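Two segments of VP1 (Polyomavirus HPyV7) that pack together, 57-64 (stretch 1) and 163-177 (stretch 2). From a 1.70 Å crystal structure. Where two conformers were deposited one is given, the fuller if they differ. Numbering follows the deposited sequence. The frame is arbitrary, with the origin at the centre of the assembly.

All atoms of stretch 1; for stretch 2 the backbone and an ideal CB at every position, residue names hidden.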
# COMPACT_ATOMS: atom_id res chain seq x y z
N ALA B 57 1.61 -7.07 31.32
CA ALA B 57 1.39 -5.87 30.50
C ALA B 57 2.10 -5.94 29.15
O ALA B 57 1.58 -5.47 28.13
CB ALA B 57 1.89 -4.66 31.28
N ALA B 58 3.31 -6.50 29.15
CA ALA B 58 4.13 -6.61 27.95
C ALA B 58 3.84 -7.89 27.19
O ALA B 58 3.85 -8.98 27.78
CB ALA B 58 5.60 -6.57 28.34
N LEU B 59 3.62 -7.78 25.89
CA LEU B 59 3.36 -8.98 25.07
C LEU B 59 4.64 -9.80 24.92
O LEU B 59 5.71 -9.26 24.60
CB LEU B 59 2.81 -8.63 23.68
CG LEU B 59 2.34 -9.83 22.84
CD1 LEU B 59 1.14 -10.52 23.48
CD2 LEU B 59 2.04 -9.39 21.42
N CYS B 60 4.51 -11.12 25.14
CA CYS B 60 5.63 -12.03 24.96
C CYS B 60 5.40 -12.96 23.78
O CYS B 60 4.28 -13.12 23.33
CB CYS B 60 5.87 -12.85 26.23
SG CYS B 60 6.43 -11.89 27.65
N TYR B 61 6.46 -13.57 23.26
CA TYR B 61 6.26 -14.56 22.22
C TYR B 61 5.44 -15.74 22.75
O TYR B 61 5.59 -16.15 23.93
CB TYR B 61 7.58 -15.10 21.70
CG TYR B 61 8.38 -14.13 20.88
CD1 TYR B 61 8.10 -13.93 19.53
CD2 TYR B 61 9.44 -13.44 21.43
CE1 TYR B 61 8.84 -13.05 18.76
CE2 TYR B 61 10.20 -12.55 20.67
CZ TYR B 61 9.89 -12.35 19.33
OH TYR B 61 10.66 -11.48 18.60
N SER B 62 4.59 -16.25 21.87
CA SER B 62 3.87 -17.48 22.05
C SER B 62 4.69 -18.58 21.42
O SER B 62 5.26 -18.37 20.36
CB SER B 62 2.53 -17.40 21.33
OG SER B 62 1.68 -16.41 21.92
N VAL B 63 4.70 -19.75 22.05
CA VAL B 63 5.41 -20.90 21.51
C VAL B 63 4.55 -22.14 21.62
O VAL B 63 3.78 -22.30 22.58
CB VAL B 63 6.77 -21.15 22.22
CG1 VAL B 63 7.74 -19.99 21.97
CG2 VAL B 63 6.59 -21.33 23.70
N ALA B 64 4.72 -23.03 20.67
CA ALA B 64 4.13 -24.36 20.74
C ALA B 64 5.15 -25.34 20.20
O ALA B 64 5.87 -25.00 19.26
CB ALA B 64 2.84 -24.45 19.96
N UNK B 163 17.53 -18.76 22.98
CA UNK B 163 16.42 -19.33 22.21
C UNK B 163 15.10 -19.16 22.94
O UNK B 163 15.06 -19.20 24.16
CB UNK B 163 16.67 -20.81 21.93
N UNK B 164 14.01 -19.01 22.19
CA UNK B 164 12.71 -18.75 22.79
C UNK B 164 12.10 -20.08 23.24
O UNK B 164 11.43 -20.77 22.46
CB UNK B 164 11.79 -18.03 21.81
N UNK B 165 12.40 -20.45 24.49
CA UNK B 165 12.07 -21.76 25.07
C UNK B 165 11.20 -21.60 26.31
O UNK B 165 11.14 -22.50 27.16
CB UNK B 165 13.34 -22.53 25.42
N UNK B 166 10.53 -20.47 26.41
CA UNK B 166 9.68 -20.18 27.54
C UNK B 166 8.72 -19.06 27.11
O UNK B 166 8.85 -18.47 26.05
CB UNK B 166 10.50 -19.79 28.77
N UNK B 167 7.77 -18.83 28.01
CA UNK B 167 6.62 -17.98 27.79
C UNK B 167 6.88 -16.52 28.15
O UNK B 167 6.00 -15.69 28.01
CB UNK B 167 5.43 -18.51 28.60
N UNK B 168 8.07 -16.20 28.62
CA UNK B 168 8.32 -14.86 29.16
C UNK B 168 9.40 -14.02 28.45
O UNK B 168 10.14 -13.29 29.10
CB UNK B 168 8.71 -15.00 30.63
N UNK B 169 9.45 -14.12 27.15
CA UNK B 169 10.32 -13.32 26.30
C UNK B 169 9.54 -12.17 25.68
O UNK B 169 8.79 -12.35 24.73
CB UNK B 169 10.95 -14.19 25.21
N UNK B 170 9.74 -10.94 26.18
CA UNK B 170 8.98 -9.84 25.58
C UNK B 170 9.40 -9.51 24.16
O UNK B 170 10.59 -9.42 23.88
CB UNK B 170 9.12 -8.59 26.44
N UNK B 171 8.42 -9.24 23.30
CA UNK B 171 8.66 -8.96 21.90
C UNK B 171 9.34 -7.59 21.73
O UNK B 171 10.00 -7.35 20.75
CB UNK B 171 7.34 -9.01 21.12
N UNK B 172 9.19 -6.72 22.73
CA UNK B 172 9.88 -5.44 22.74
C UNK B 172 11.40 -5.54 22.93
O UNK B 172 12.10 -4.57 22.68
CB UNK B 172 9.29 -4.57 23.85
N UNK B 173 11.90 -6.70 23.39
CA UNK B 173 13.30 -6.84 23.81
C UNK B 173 14.11 -7.94 23.09
O UNK B 173 15.32 -8.07 23.31
CB UNK B 173 13.33 -7.12 25.31
N UNK B 174 13.45 -8.73 22.25
CA UNK B 174 14.07 -9.93 21.66
C UNK B 174 13.71 -9.99 20.18
O UNK B 174 12.51 -9.99 19.88
CB UNK B 174 13.62 -11.20 22.38
N UNK B 175 14.72 -10.05 19.32
CA UNK B 175 14.57 -10.01 17.86
C UNK B 175 15.06 -11.32 17.24
O UNK B 175 16.13 -11.82 17.64
CB UNK B 175 15.34 -8.82 17.27
N UNK B 176 14.35 -11.86 16.25
CA UNK B 176 14.81 -13.05 15.55
C UNK B 176 16.24 -12.82 15.07
O UNK B 176 16.56 -11.77 14.53
CB UNK B 176 13.89 -13.39 14.38
N UNK B 177 17.08 -13.83 15.23
CA UNK B 177 18.49 -13.72 14.92
C UNK B 177 18.81 -14.23 13.49
O UNK B 177 18.78 -15.45 13.25
CB UNK B 177 19.30 -14.50 15.96

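Position 163 lies beyond reach of stretch 1, which sets no requirement there; it is Gln163. At 164 the CA-to-CB bond points toward stretch 1, and the ideal CB lies 4.5 Å from Val63 CG1 and 5.1 Å from Tyr61 CB. A compact apolar side chain such as Val, Ile or Leu would suit this greasy surface. The residue is Val164, whose CG1 packs 3.7 Å from Val63 CG1 and 4.0 Å from Tyr61 CB.

Positions 165 and 166 point away and are little constrained; they are Asn165 and Ala166. Position 167 also points away, its backbone O lying 3.4 Å from Cys60 CB; many residues would fit, and Ala167 is found. At 168 the bond again points away, leaving the choice open; the residue is Asn168.

At 169 the backbone does the main work, as Tyr61 N donates a hydrogen bond to the carbonyl O of 169 at 3.0 Å. The ideal CB lies 4.1 Å from Tyr61 CD2, a contact that any residue other than glycine would supply, so small and large apolar or aromatic groups are all possible. Phe169 places its CB against the Tyr61 ring, while the end of its side chain leads away.

Position 170 bridges Cys60, with the two CA atoms 4.1 Å apart. Its phi of -68° allows proline, though other residues could fit. Pro170 sets its CG 4.2 Å from Cys60 SG.

At 171, N donates a nearly straight hydrogen bond to Leu59 O (3.0 Å, 171°), so proline would forfeit this link. The ideal CB is 4.6 Å from Tyr61 CZ, and a branched apolar side chain could cover the ring. Val171 does so: CG1 sits 3.9 Å from the ring centroid of Tyr61, almost on its normal, while CG2 lies 4.3 Å from Leu59 CB.

Position 172 points sideways, but Leu59 N offers a donor that a long acceptor could approach. Glu172 reaches it through water: one molecule links OE2 to Leu59 N, another OE2 to Leu59 O.

Position 173 makes no contact; it is Leu173. At 174 CA-to-CB points toward stretch 1 and the ideal CB is 4.0 Å from Tyr61 CE2, so an apolar or aromatic residue would suit; the carbonyl O of 174 accepts a 2.7 Å hydrogen bond from Tyr61 OH whatever the side chain. Trp174 offers its CB to the ring, and its indole leads away.

Position 175 points away and is Val175. At 176 only N matters, a water connecting it to Tyr61 OH; the residue is Ala176. Position 177 is out of reach: Asp177.

Stretch 2 163-177: QVNAANFPVELWVAD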
# COMPACT_ATOMS: atom_id res chain seq x y z
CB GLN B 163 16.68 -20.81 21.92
CG GLN B 163 18.00 -21.07 21.25
CD GLN B 163 18.14 -22.52 20.80
OE1 GLN B 163 18.26 -22.81 19.61
NE2 GLN B 163 18.07 -23.44 21.74
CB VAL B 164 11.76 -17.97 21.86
CG1 VAL B 164 10.48 -17.64 22.61
CG2 VAL B 164 12.41 -16.69 21.40
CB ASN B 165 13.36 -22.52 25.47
CG ASN B 165 14.27 -21.70 26.39
OD1 ASN B 165 13.87 -20.63 26.92
ND2 ASN B 165 15.51 -22.17 26.57
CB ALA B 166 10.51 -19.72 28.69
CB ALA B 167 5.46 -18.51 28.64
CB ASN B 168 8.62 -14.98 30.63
CG ASN B 168 9.93 -15.71 30.92
OD1 ASN B 168 10.40 -16.54 30.13
ND2 ASN B 168 10.52 -15.40 32.06
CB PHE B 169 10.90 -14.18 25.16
CG PHE B 169 12.03 -15.08 25.58
CD1 PHE B 169 11.79 -16.34 26.07
CD2 PHE B 169 13.35 -14.68 25.41
CE1 PHE B 169 12.84 -17.16 26.43
CE2 PHE B 169 14.40 -15.51 25.75
CZ PHE B 169 14.15 -16.76 26.27
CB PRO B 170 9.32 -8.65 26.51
CG PRO B 170 9.75 -9.28 27.78
CD PRO B 170 10.52 -10.50 27.33
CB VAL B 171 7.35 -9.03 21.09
CG1 VAL B 171 6.70 -10.40 21.24
CG2 VAL B 171 6.38 -7.92 21.47
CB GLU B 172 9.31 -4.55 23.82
CG GLU B 172 7.92 -4.08 23.54
CD GLU B 172 7.22 -3.59 24.79
OE1 GLU B 172 7.68 -2.59 25.37
OE2 GLU B 172 6.22 -4.20 25.17
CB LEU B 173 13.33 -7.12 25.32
CG LEU B 173 12.58 -6.15 26.23
CD1 LEU B 173 12.56 -6.67 27.69
CD2 LEU B 173 13.24 -4.77 26.15
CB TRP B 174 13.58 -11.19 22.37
CG TRP B 174 14.03 -11.30 23.80
CD1 TRP B 174 13.34 -10.95 24.92
CD2 TRP B 174 15.30 -11.77 24.24
NE1 TRP B 174 14.10 -11.18 26.03
CE2 TRP B 174 15.32 -11.69 25.64
CE3 TRP B 174 16.44 -12.26 23.58
CZ2 TRP B 174 16.41 -12.09 26.39
CZ3 TRP B 174 17.54 -12.64 24.33
CH2 TRP B 174 17.52 -12.54 25.72
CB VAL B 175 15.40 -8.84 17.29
CG1 VAL B 175 15.23 -8.74 15.79
CG2 VAL B 175 15.03 -7.51 17.94
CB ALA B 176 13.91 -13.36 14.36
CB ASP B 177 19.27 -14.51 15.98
CG ASP B 177 20.80 -14.38 15.83
OD1 ASP B 177 21.28 -13.78 14.83
OD2 ASP B 177 21.52 -14.93 16.70
O HOH W 1 7.05 -6.83 24.85
O HOH W 2 3.80 -5.32 24.40
O HOH W 3 11.67 -10.93 16.06
O HOH W 4 7.96 -15.94 25.26
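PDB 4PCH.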